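Local coordinates for VAO-type flavoprotein oxidase VAO615 (Myceliophthora thermophila, PDB 6F72) that probably acts as an oxidoreductase whose bicovalently bound FAD, once reduced, reacts rapidly with molecular oxygen, although no substrate has yet been identified, at residues Leu80-Trp84 / Val109-Asp113; Pro124-Val130 / Gly167-Met173; Tyr231-Gly235 / Ala247-Val251; Gln441-Phe445 / Arg494-Ala498. One frame throughout, in Å; residues are numbered along the deposited sequence.

Contact 1 of 4, residues Leu80-Trp84 / Val109-Asp113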
# COMPACT_ATOMS: atom_id res chain seq x y z
N LEU A 80 8.85 -0.70 -22.78
CA LEU A 80 7.82 -0.34 -21.80
C LEU A 80 6.75 -1.43 -21.63
O LEU A 80 6.24 -1.64 -20.52
CB LEU A 80 7.14 0.98 -22.19
CG LEU A 80 7.83 2.34 -22.06
CD1 LEU A 80 6.78 3.39 -22.35
CD2 LEU A 80 8.44 2.60 -20.69
N LYS A 81 6.43 -2.10 -22.74
CA LYS A 81 5.34 -3.10 -22.79
C LYS A 81 5.57 -4.33 -21.94
O LYS A 81 4.69 -4.72 -21.18
CB LYS A 81 5.07 -3.53 -24.23
CG LYS A 81 4.39 -2.47 -25.08
CD LYS A 81 4.22 -2.96 -26.50
CE LYS A 81 3.73 -1.85 -27.40
NZ LYS A 81 2.99 -2.42 -28.54
N SER A 82 6.76 -4.93 -22.06
CA SER A 82 7.02 -6.24 -21.45
C SER A 82 6.92 -6.28 -19.92
O SER A 82 6.70 -7.36 -19.36
CB SER A 82 8.36 -6.79 -21.92
OG SER A 82 9.41 -5.92 -21.53
N SER A 83 7.06 -5.13 -19.26
CA SER A 83 6.99 -5.06 -17.79
C SER A 83 5.98 -4.04 -17.24
O SER A 83 6.02 -3.71 -16.05
CB SER A 83 8.38 -4.78 -17.21
OG SER A 83 9.29 -5.81 -17.57
N TRP A 84 5.07 -3.57 -18.09
CA TRP A 84 4.13 -2.49 -17.73
C TRP A 84 3.18 -2.84 -16.59
O TRP A 84 2.81 -1.97 -15.77
CB TRP A 84 3.32 -2.06 -18.95
CG TRP A 84 2.56 -0.80 -18.73
CD1 TRP A 84 1.24 -0.68 -18.41
CD2 TRP A 84 3.08 0.54 -18.79
NE1 TRP A 84 0.90 0.65 -18.28
CE2 TRP A 84 2.01 1.42 -18.50
CE3 TRP A 84 4.35 1.07 -19.07
CZ2 TRP A 84 2.16 2.82 -18.49
CZ3 TRP A 84 4.51 2.47 -19.05
CH2 TRP A 84 3.42 3.32 -18.76
N VAL A 109 -1.00 5.32 -22.67
CA VAL A 109 -0.51 3.99 -22.30
C VAL A 109 0.17 3.34 -23.51
O VAL A 109 -0.05 3.79 -24.64
CB VAL A 109 -1.67 3.10 -21.79
CG1 VAL A 109 -2.17 3.60 -20.44
CG2 VAL A 109 -2.80 3.00 -22.82
N PRO A 110 1.00 2.29 -23.28
CA PRO A 110 1.75 1.66 -24.40
C PRO A 110 0.93 0.76 -25.35
O PRO A 110 1.47 0.32 -26.37
CB PRO A 110 2.80 0.80 -23.68
CG PRO A 110 2.86 1.34 -22.29
CD PRO A 110 1.44 1.72 -22.00
N PHE A 111 -0.33 0.51 -25.03
CA PHE A 111 -1.10 -0.53 -25.71
C PHE A 111 -2.21 -0.01 -26.63
O PHE A 111 -2.93 -0.80 -27.23
CB PHE A 111 -1.62 -1.56 -24.68
CG PHE A 111 -0.51 -2.22 -23.88
CD1 PHE A 111 0.27 -3.23 -24.45
CD2 PHE A 111 -0.22 -1.78 -22.59
CE1 PHE A 111 1.31 -3.82 -23.72
CE2 PHE A 111 0.81 -2.37 -21.85
CZ PHE A 111 1.57 -3.39 -22.42
N THR A 112 -2.34 1.31 -26.72
CA THR A 112 -3.29 1.93 -27.63
C THR A 112 -2.63 2.33 -28.95
O THR A 112 -1.41 2.20 -29.12
CB THR A 112 -3.95 3.18 -27.02
OG1 THR A 112 -2.95 3.99 -26.40
CG2 THR A 112 -5.01 2.78 -26.00
N ASP A 113 -3.47 2.78 -29.88
CA ASP A 113 -3.02 3.27 -31.16
C ASP A 113 -2.02 4.42 -31.01
O ASP A 113 -2.28 5.35 -30.24
CB ASP A 113 -4.21 3.74 -31.98
CG ASP A 113 -3.88 3.83 -33.45
OD1 ASP A 113 -3.21 4.78 -33.88
OD2 ASP A 113 -4.27 2.91 -34.17
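Pro110 lays its ring over one face of the Trp84 indole, a proline-tryptophan CH-pi contact that joins the type I beta turn Lys81-Trp84 to the loop between helix 101-104 and strand 126-129. The fit is tight: Pro110 CG stands 3.6 Å from the centroid of the six-membered ring and only 13° off its normal, while Pro110 CD is 3.6 Å from Trp84 CE2. The indole is turned toward the loop because Trp84 CG lies opposite the backbone N (chi1 -168°), and its NE1 donates to Gln104 OE1, which fixes the ring's rotation. Phe111 adds an offset edge-to-face pair, directing its edge at the Trp84 five-membered ring with the planes at 77°, and also meets the ring of Trp484. A serine in place of Trp84 would probably leave Pro110 with no flat surface to lie on, Phe111 without its aromatic mate and Gln104 OE1 without its N-H donor. The Lys81 side is partly exposed and lacks a stacked face. Here the extended lysine runs alongside Phe111, antiparallel to it, Lys81 CG being 3.6 Å from Phe111 CE1, and carries its CE to 3.3 Å from Pro110 O; its ammonium has a long, weak ion pair with Glu78. No hydrogen bond crosses between the segments, and even the Lys81 carbonyl meets a hydrocarbon edge, its O lying near the Phe111 ring plane, 3.6 Å from CZ.

Contact 2 of 4, residues Pro124-Val130 / Gly167-Met173. With NAG (2-acetamido-2-deoxy-beta-D-glucopyranose), chain D.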
# COMPACT_ATOMS: atom_id res chain seq x y z
N PRO A 124 -1.34 14.44 -12.92
CA PRO A 124 -1.21 15.86 -12.57
C PRO A 124 -0.59 16.65 -13.73
O PRO A 124 0.17 16.08 -14.50
CB PRO A 124 -0.21 15.85 -11.39
CG PRO A 124 0.65 14.65 -11.67
CD PRO A 124 -0.30 13.62 -12.25
N SER A 125 -0.92 17.94 -13.85
CA SER A 125 -0.33 18.83 -14.86
C SER A 125 1.15 19.15 -14.63
O SER A 125 1.94 19.20 -15.58
CB SER A 125 -1.11 20.13 -14.91
OG SER A 125 -2.42 19.92 -15.36
N TYR A 126 1.52 19.41 -13.37
CA TYR A 126 2.89 19.76 -12.98
C TYR A 126 3.30 18.99 -11.73
O TYR A 126 2.47 18.70 -10.86
CB TYR A 126 3.02 21.26 -12.71
CG TYR A 126 2.93 22.11 -13.95
CD1 TYR A 126 4.07 22.42 -14.71
CD2 TYR A 126 1.69 22.62 -14.37
CE1 TYR A 126 3.97 23.20 -15.86
CE2 TYR A 126 1.58 23.40 -15.51
CZ TYR A 126 2.72 23.69 -16.24
OH TYR A 126 2.58 24.47 -17.37
N VAL A 127 4.60 18.70 -11.64
CA VAL A 127 5.17 17.86 -10.59
C VAL A 127 6.28 18.63 -9.87
O VAL A 127 7.27 19.05 -10.51
CB VAL A 127 5.73 16.54 -11.19
CG1 VAL A 127 6.45 15.70 -10.14
CG2 VAL A 127 4.63 15.72 -11.88
N VAL A 128 6.12 18.83 -8.56
CA VAL A 128 7.18 19.46 -7.73
C VAL A 128 8.17 18.38 -7.30
O VAL A 128 7.82 17.51 -6.49
CB VAL A 128 6.61 20.19 -6.49
CG1 VAL A 128 7.74 20.83 -5.68
CG2 VAL A 128 5.61 21.25 -6.91
N ASN A 129 9.38 18.44 -7.84
CA ASN A 129 10.43 17.48 -7.51
C ASN A 129 11.06 17.93 -6.18
O ASN A 129 12.09 18.61 -6.16
CB ASN A 129 11.44 17.39 -8.66
CG ASN A 129 12.62 16.47 -8.36
OD1 ASN A 129 12.65 15.75 -7.35
ND2 ASN A 129 13.60 16.49 -9.26
N VAL A 130 10.41 17.51 -5.07
CA VAL A 130 10.70 18.03 -3.73
C VAL A 130 12.10 17.65 -3.24
O VAL A 130 12.49 16.48 -3.30
CB VAL A 130 9.61 17.62 -2.70
CG1 VAL A 130 9.97 18.04 -1.28
CG2 VAL A 130 8.25 18.20 -3.09
N GLY A 167 -5.50 17.92 -13.46
CA GLY A 167 -5.26 19.36 -13.28
C GLY A 167 -4.50 19.76 -12.02
O GLY A 167 -4.55 20.92 -11.61
N ALA A 168 -3.79 18.80 -11.44
CA ALA A 168 -3.17 19.00 -10.13
C ALA A 168 -1.69 19.36 -10.20
O ALA A 168 -0.99 19.03 -11.18
CB ALA A 168 -3.34 17.77 -9.26
N LEU A 169 -1.25 20.07 -9.16
CA LEU A 169 0.16 20.21 -8.83
C LEU A 169 0.50 19.11 -7.84
O LEU A 169 -0.13 19.02 -6.78
CB LEU A 169 0.43 21.59 -8.22
CG LEU A 169 1.87 21.93 -7.82
CD1 LEU A 169 2.73 22.07 -9.06
CD2 LEU A 169 1.91 23.20 -6.99
N SER A 170 1.47 18.28 -8.19
CA SER A 170 1.82 17.12 -7.37
C SER A 170 3.11 17.34 -6.58
O SER A 170 4.11 17.79 -7.14
CB SER A 170 1.94 15.85 -8.22
OG SER A 170 2.53 14.78 -7.49
N LEU A 171 3.06 17.02 -5.29
CA LEU A 171 4.25 17.04 -4.45
C LEU A 171 4.87 15.67 -4.55
O LEU A 171 4.34 14.68 -4.02
CB LEU A 171 3.92 17.42 -3.01
CG LEU A 171 3.15 18.73 -2.86
CD1 LEU A 171 2.62 18.91 -1.45
CD2 LEU A 171 4.02 19.91 -3.29
N TRP A 172 5.97 15.61 -5.29
CA TRP A 172 6.59 14.34 -5.62
C TRP A 172 7.72 14.11 -4.64
O TRP A 172 8.72 14.80 -4.68
CB TRP A 172 7.08 14.35 -7.08
CG TRP A 172 7.67 13.06 -7.58
CD1 TRP A 172 7.20 11.81 -7.35
CD2 TRP A 172 8.80 12.91 -8.45
NE1 TRP A 172 7.98 10.87 -7.99
CE2 TRP A 172 8.97 11.52 -8.68
CE3 TRP A 172 9.70 13.81 -9.05
CZ2 TRP A 172 10.00 11.00 -9.48
CZ3 TRP A 172 10.74 13.29 -9.85
CH2 TRP A 172 10.87 11.89 -10.06
N MET A 173 7.53 13.12 -3.77
CA MET A 173 8.35 12.88 -2.58
C MET A 173 9.39 11.80 -2.79
O MET A 173 10.21 11.55 -1.90
CB MET A 173 7.46 12.46 -1.39
CG MET A 173 6.21 13.30 -1.20
SD MET A 173 6.56 15.08 -1.14
CE MET A 173 7.31 15.16 0.47
C1 NAG D . 14.82 15.73 -9.18
C2 NAG D . 15.54 15.17 -10.42
C3 NAG D . 16.80 14.41 -10.00
C4 NAG D . 17.74 15.28 -9.16
C5 NAG D . 16.96 15.79 -7.95
C6 NAG D . 17.78 16.71 -7.04
C7 NAG D . 13.93 14.70 -12.24
C8 NAG D . 13.15 13.61 -12.92
N2 NAG D . 14.69 14.30 -11.22
O3 NAG D . 17.47 13.89 -11.16
O4 NAG D . 18.85 14.48 -8.70
O5 NAG D . 15.76 16.48 -8.37
O6 NAG D . 17.87 18.03 -7.61
O7 NAG D . 13.84 15.87 -12.61
O HOH W 1 -3.66 17.03 -15.43
O HOH W 2 11.30 14.21 -4.33
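Two parallel strands of the mixed sheet in the PCMH-type FAD-binding domain meet here, Tyr126-Asn129 pairing one to one with Leu169-Trp172. Bonds alternate across them: Ser170 N donates to Tyr126 O, Val128 N to Ser170 O at 2.7 Å, Trp172 N to Val128 O, and Val130 N to Trp172 O. At Ser170 O the C=O...N angle is 174°. Water 2 donates to both Val130 O and Trp172 O, so the latter oxygen is gripped twice. On the face carrying Tyr126, Val128, Leu169 and Leu171, Leu169 CD1 fits between Tyr126 CB (3.8 Å) and Val128 CG2 (3.7 Å), and Leu169, like Val128 and Leu171, touches Ala139 of helix 133-146. On the face of Val127, Asn129, Ser170 and Trp172, Val127 CG1 lies 3.4 Å from Trp172 CB. Trp172 CG is trans to the backbone N (chi1 -176°), which carries the indole past Val127 CG1 and toward an N-linked sugar. Near the start, Pro124 CB rests 3.8 Å from Ser170 CB. At the other end the Trp172 ring edge meets that sugar, CZ3 lying 3.9 Å from the acetamido methyl C8 of NAG, which is held through the 1.4 Å bond from Asn129 ND2 to NAG C1.

Contact 3 of 4, residues Tyr231-Gly235 / Ala247-Val251. With FAD (flavin-adenine dinucleotide), chain E.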
# COMPACT_ATOMS: atom_id res chain seq x y z
N TYR A 231 1.96 3.49 2.91
CA TYR A 231 2.19 2.22 3.59
C TYR A 231 2.10 2.33 5.14
O TYR A 231 1.20 1.75 5.76
CB TYR A 231 3.52 1.59 3.14
CG TYR A 231 3.85 0.34 3.93
CD1 TYR A 231 3.27 -0.89 3.60
CD2 TYR A 231 4.71 0.41 5.05
CE1 TYR A 231 3.56 -2.04 4.35
CE2 TYR A 231 5.01 -0.72 5.79
CZ TYR A 231 4.42 -1.93 5.46
OH TYR A 231 4.72 -3.04 6.21
N THR A 232 3.02 3.08 5.75
CA THR A 232 3.01 3.22 7.21
C THR A 232 1.84 4.11 7.63
O THR A 232 1.18 3.81 8.61
CB THR A 232 4.36 3.74 7.79
OG1 THR A 232 5.40 2.77 7.54
CG2 THR A 232 4.26 3.89 9.26
N GLN A 233 1.58 5.17 6.88
CA GLN A 233 0.51 6.11 7.24
C GLN A 233 -0.88 5.47 7.26
O GLN A 233 -1.74 5.86 8.05
CB GLN A 233 0.53 7.32 6.30
CG GLN A 233 1.69 8.28 6.61
CD GLN A 233 1.84 9.40 5.61
OE1 GLN A 233 0.93 10.21 5.42
NE2 GLN A 233 3.03 9.49 4.98
N GLY A 234 -1.10 4.47 6.40
CA GLY A 234 -2.37 3.75 6.36
C GLY A 234 -2.44 2.47 7.18
O GLY A 234 -3.44 1.73 7.10
N GLY A 235 -1.39 2.17 7.94
CA GLY A 235 -1.34 0.92 8.69
C GLY A 235 -0.03 0.21 8.43
O GLY A 235 0.97 0.48 9.12
N ALA A 247 3.39 -1.60 10.74
CA ALA A 247 4.30 -0.48 10.46
C ALA A 247 4.06 0.73 11.37
O ALA A 247 5.00 1.21 12.01
CB ALA A 247 4.19 -0.10 8.98
N ALA A 248 2.80 1.18 11.46
CA ALA A 248 2.42 2.36 12.22
C ALA A 248 2.73 2.29 13.75
O ALA A 248 2.94 3.33 14.39
CB ALA A 248 0.97 2.69 11.96
N ASP A 249 2.76 1.06 14.29
CA ASP A 249 3.13 0.75 15.67
C ASP A 249 4.58 1.10 15.95
O ASP A 249 4.95 1.41 17.10
CB ASP A 249 2.97 -0.74 15.96
CG ASP A 249 1.54 -1.16 16.08
OD1 ASP A 249 0.64 -0.30 16.26
OD2 ASP A 249 1.31 -2.38 16.00
N ASN A 250 5.40 1.02 14.90
CA ASN A 250 6.83 1.21 14.99
C ASN A 250 7.28 2.64 14.72
O ASN A 250 8.47 2.91 14.73
CB ASN A 250 7.56 0.23 14.08
CG ASN A 250 7.51 -1.18 14.62
OD1 ASN A 250 8.39 -1.58 15.36
ND2 ASN A 250 6.45 -1.93 14.27
N VAL A 251 6.33 3.54 14.49
CA VAL A 251 6.65 4.94 14.26
C VAL A 251 6.98 5.65 15.57
O VAL A 251 6.24 5.55 16.57
CB VAL A 251 5.54 5.72 13.51
CG1 VAL A 251 6.02 7.13 13.18
CG2 VAL A 251 5.20 5.02 12.21
PA FAD E . 1.68 6.37 -3.18
O1A FAD E . 0.60 6.03 -4.17
O2A FAD E . 2.78 7.26 -3.67
O5B FAD E . 0.99 7.01 -1.88
C5B FAD E . -0.21 6.48 -1.32
C4B FAD E . -0.99 7.54 -0.54
O4B FAD E . -0.15 8.10 0.47
C3B FAD E . -1.47 8.70 -1.38
O3B FAD E . -2.74 9.10 -0.85
C2B FAD E . -0.45 9.80 -1.15
O2B FAD E . -1.04 11.10 -1.26
C1B FAD E . -0.00 9.52 0.28
N9A FAD E . 1.41 9.86 0.56
C8A FAD E . 2.49 9.13 0.19
N7A FAD E . 3.63 9.70 0.64
C5A FAD E . 3.29 10.81 1.32
C6A FAD E . 4.01 11.87 2.05
N6A FAD E . 5.36 11.83 2.12
N1A FAD E . 3.29 12.86 2.62
C2A FAD E . 1.94 12.90 2.55
N3A FAD E . 1.22 11.96 1.90
C4A FAD E . 1.82 10.91 1.28
N1 FAD E . 0.52 -2.91 1.73
C2 FAD E . 0.71 -3.69 2.81
O2 FAD E . 0.24 -3.34 3.92
N3 FAD E . 1.41 -4.85 2.74
C4 FAD E . 1.95 -5.32 1.60
O4 FAD E . 2.58 -6.40 1.57
C4X FAD E . 1.78 -4.51 0.37
N5 FAD E . 2.30 -4.90 -0.81
C5X FAD E . 2.14 -4.15 -1.94
C6 FAD E . 2.69 -4.57 -3.17
C7 FAD E . 2.52 -3.77 -4.32
C7M FAD E . 3.11 -4.25 -5.63
C8 FAD E . 1.75 -2.48 -4.24
C8M FAD E . 1.59 -1.50 -5.39
C9 FAD E . 1.22 -2.08 -3.02
C9A FAD E . 1.38 -2.86 -1.87
N10 FAD E . 0.84 -2.43 -0.63
C10 FAD E . 1.01 -3.24 0.51
C1' FAD E . 0.05 -1.20 -0.56
C2' FAD E . 0.67 0.02 0.06
O2' FAD E . 0.69 -0.17 1.47
C3' FAD E . -0.27 1.17 -0.31
O3' FAD E . -0.57 1.16 -1.72
C4' FAD E . 0.32 2.51 0.09
O4' FAD E . -0.67 3.53 -0.05
C5' FAD E . 1.59 2.84 -0.71
O5' FAD E . 2.07 4.14 -0.40
P FAD E . 3.19 4.80 -1.34
O1P FAD E . 4.29 3.80 -1.56
O2P FAD E . 3.46 6.16 -0.74
O3P FAD E . 2.38 5.00 -2.72
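Tyr231 stands between the cofactor and Ala247, its CE2 3.4 Å from Ala247 CB and its CD1 3.4 Å from the ribityl hydroxyl O2' of FAD. With CG swung opposite the backbone N (chi1 174°), the ring also brings CE1 to 3.6 Å from flavin C2, and its hydroxyl is bonded to His237 O. An alanine at Tyr231 is likely to open a gap between the flavin and Ala247 and to leave His237 O without the phenolic mate. Thr232 comes next: its OG1, bonded to Ile227 O, also meets Ala247 CB, while CG2 presses on Val251 CG2 at 3.3 Å, tighter than usual for two methyls. Ala248 CB packs 3.5 Å from Thr232 O. This is the C-terminal end of helix 227-233 in the PCMH-type FAD-binding domain, set against the 3-10 segment 247-249 that leads into strand 251-257. CB of Gln233 points away from that segment, and its amide NE2, held by Val228 O, lies 3.9 Å from adenine C6A. At Gly235 the chain leaves helical geometry with positive phi (130°), where a side chain would collide with the preceding carbonyl. Ala248 N donates to Gly235 O at 3.1 Å, the N-H...O angle being 145°.

Contact 4 of 4, residues Gln441-Phe445 / Arg494-Ala498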
# COMPACT_ATOMS: atom_id res chain seq x y z
N GLN A 441 -13.84 -18.95 -7.96
CA GLN A 441 -14.60 -19.20 -9.20
C GLN A 441 -14.56 -18.00 -10.15
O GLN A 441 -15.01 -18.10 -11.31
CB GLN A 441 -16.08 -19.61 -8.92
CG GLN A 441 -16.31 -20.74 -7.93
CD GLN A 441 -15.34 -21.90 -8.09
OE1 GLN A 441 -15.29 -22.54 -9.14
NE2 GLN A 441 -14.56 -22.17 -7.05
N VAL A 442 -14.02 -16.89 -9.65
CA VAL A 442 -13.93 -15.64 -10.40
C VAL A 442 -12.49 -15.57 -10.96
O VAL A 442 -11.57 -15.20 -10.23
CB VAL A 442 -14.29 -14.41 -9.51
CG1 VAL A 442 -14.49 -13.17 -10.36
CG2 VAL A 442 -15.54 -14.67 -8.68
N PRO A 443 -12.29 -15.92 -12.26
CA PRO A 443 -10.92 -16.15 -12.79
C PRO A 443 -9.99 -14.92 -12.81
O PRO A 443 -8.75 -15.08 -12.70
CB PRO A 443 -11.18 -16.68 -14.21
CG PRO A 443 -12.60 -17.13 -14.20
CD PRO A 443 -13.30 -16.16 -13.30
N ALA A 444 -10.55 -13.72 -12.91
CA ALA A 444 -9.74 -12.49 -12.80
C ALA A 444 -9.24 -12.18 -11.36
O ALA A 444 -8.31 -11.39 -11.18
CB ALA A 444 -10.51 -11.31 -13.37
N PHE A 445 -9.84 -12.81 -10.36
CA PHE A 445 -9.55 -12.53 -8.95
C PHE A 445 -8.97 -13.73 -8.20
O PHE A 445 -8.76 -13.67 -6.97
CB PHE A 445 -10.81 -12.01 -8.26
CG PHE A 445 -11.25 -10.65 -8.72
CD1 PHE A 445 -11.98 -10.48 -9.90
CD2 PHE A 445 -10.95 -9.52 -7.96
CE1 PHE A 445 -12.39 -9.22 -10.31
CE2 PHE A 445 -11.37 -8.25 -8.36
CZ PHE A 445 -12.08 -8.10 -9.54
N ARG A 494 -15.29 -4.40 -14.59
CA ARG A 494 -14.49 -5.11 -13.58
C ARG A 494 -14.28 -4.25 -12.30
O ARG A 494 -14.37 -4.75 -11.14
CB ARG A 494 -13.17 -5.59 -14.17
CG ARG A 494 -12.42 -6.58 -13.28
CD ARG A 494 -11.23 -7.21 -14.00
NE ARG A 494 -11.65 -8.26 -14.92
CZ ARG A 494 -10.85 -8.92 -15.76
NH1 ARG A 494 -9.54 -8.67 -15.80
NH2 ARG A 494 -11.37 -9.85 -16.55
N ASP A 495 -14.02 -2.96 -12.53
CA ASP A 495 -13.96 -1.94 -11.49
C ASP A 495 -15.25 -1.92 -10.62
O ASP A 495 -15.17 -2.02 -9.38
CB ASP A 495 -13.67 -0.57 -12.13
CG ASP A 495 -12.87 0.36 -11.24
OD1 ASP A 495 -12.15 -0.14 -10.33
OD2 ASP A 495 -12.93 1.59 -11.47
N ARG A 496 -16.42 -1.80 -11.26
CA ARG A 496 -17.69 -1.78 -10.54
C ARG A 496 -18.04 -3.12 -9.88
O ARG A 496 -18.56 -3.14 -8.75
CB ARG A 496 -18.85 -1.27 -11.40
CG ARG A 496 -18.72 0.20 -11.81
CD ARG A 496 -19.89 0.65 -12.68
NE ARG A 496 -20.19 -0.31 -13.76
CZ ARG A 496 -19.70 -0.28 -15.00
NH1 ARG A 496 -18.86 0.67 -15.39
NH2 ARG A 496 -20.05 -1.22 -15.85
N TYR A 497 -17.72 -4.22 -10.57
CA TYR A 497 -17.81 -5.55 -9.97
C TYR A 497 -17.04 -5.63 -8.64
O TYR A 497 -17.58 -6.11 -7.64
CB TYR A 497 -17.34 -6.66 -10.92
CG TYR A 497 -17.19 -8.00 -10.21
CD1 TYR A 497 -18.31 -8.79 -9.89
CD2 TYR A 497 -15.92 -8.46 -9.84
CE1 TYR A 497 -18.15 -10.00 -9.22
CE2 TYR A 497 -15.75 -9.66 -9.19
CZ TYR A 497 -16.86 -10.42 -8.86
OH TYR A 497 -16.66 -11.61 -8.20
N ALA A 498 -15.79 -5.16 -8.63
CA ALA A 498 -14.98 -5.28 -7.42
C ALA A 498 -15.61 -4.51 -6.24
O ALA A 498 -15.80 -5.07 -5.17
CB ALA A 498 -13.55 -4.84 -7.67
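Phe445 and Tyr497 supply the aromatic part of this contact, an offset edge-to-face pair in which the tyrosine edge is directed at the phenylalanine face. The ring centroids are 5.4 Å apart with the planes at 63°, and Phe445 CE1 comes 3.6 Å from Tyr497 CE2. Phe445 takes its ring to the helix because CG lies beside the backbone N and opposite the carbonyl carbon (chi1 -69°). Van der Waals contacts of side-chain carbons adjoin the pair. Val442 meets the tyrosine end from the opposite direction, CG1 lying 3.9 Å from Tyr497 CE2 and CG2 3.3 Å from Tyr497 OH. Ala498 CB is 4.0 Å from Phe445 CZ, and Arg494 CG lies equally far from Phe445 CE1. Tyr497 and Ala498 follow Arg494 by three and four residues, about one helical turn, and so share a side of helix 488-508, which packs against a type I beta turn, Val442-Phe445, just before strand 448-452 of the seven-stranded antiparallel sheet. The turn closes through Phe445 N donating to Val442 O. The third kind is van der Waals packing of a methyl on a guanidinium face: Ala444 CB sits centrally over one face of Arg494, 3.4 Å from its CZ. The bend at chi3 (-78°) sets that flat group across the methyl, and its NH1 donates to Ser481 O; Ser481 is bonded to the Ala444 backbone as well.

In the fold
Contacts 2 and 3 belong to the same FAD-binding domain. Contact 2 approaches FAD at the adenine, where Met173 comes within about 4 Å, whereas contact 3 runs along the cofactor, from Gln233 beside the adenine to Tyr231 by the ribityl chain and the C2 side of the flavin, whose ring system is linked covalently to His157 and Cys222. The nearest atoms of these two contacts are about 8 Å apart, their centres about 24 Å. Contact 1 does not touch FAD: Trp84 is about 13 Å away. Contact 4 is about 19 Å from contact 3 at the nearest atoms and about 22 Å from contact 1 between centres. All four are in series along the chain.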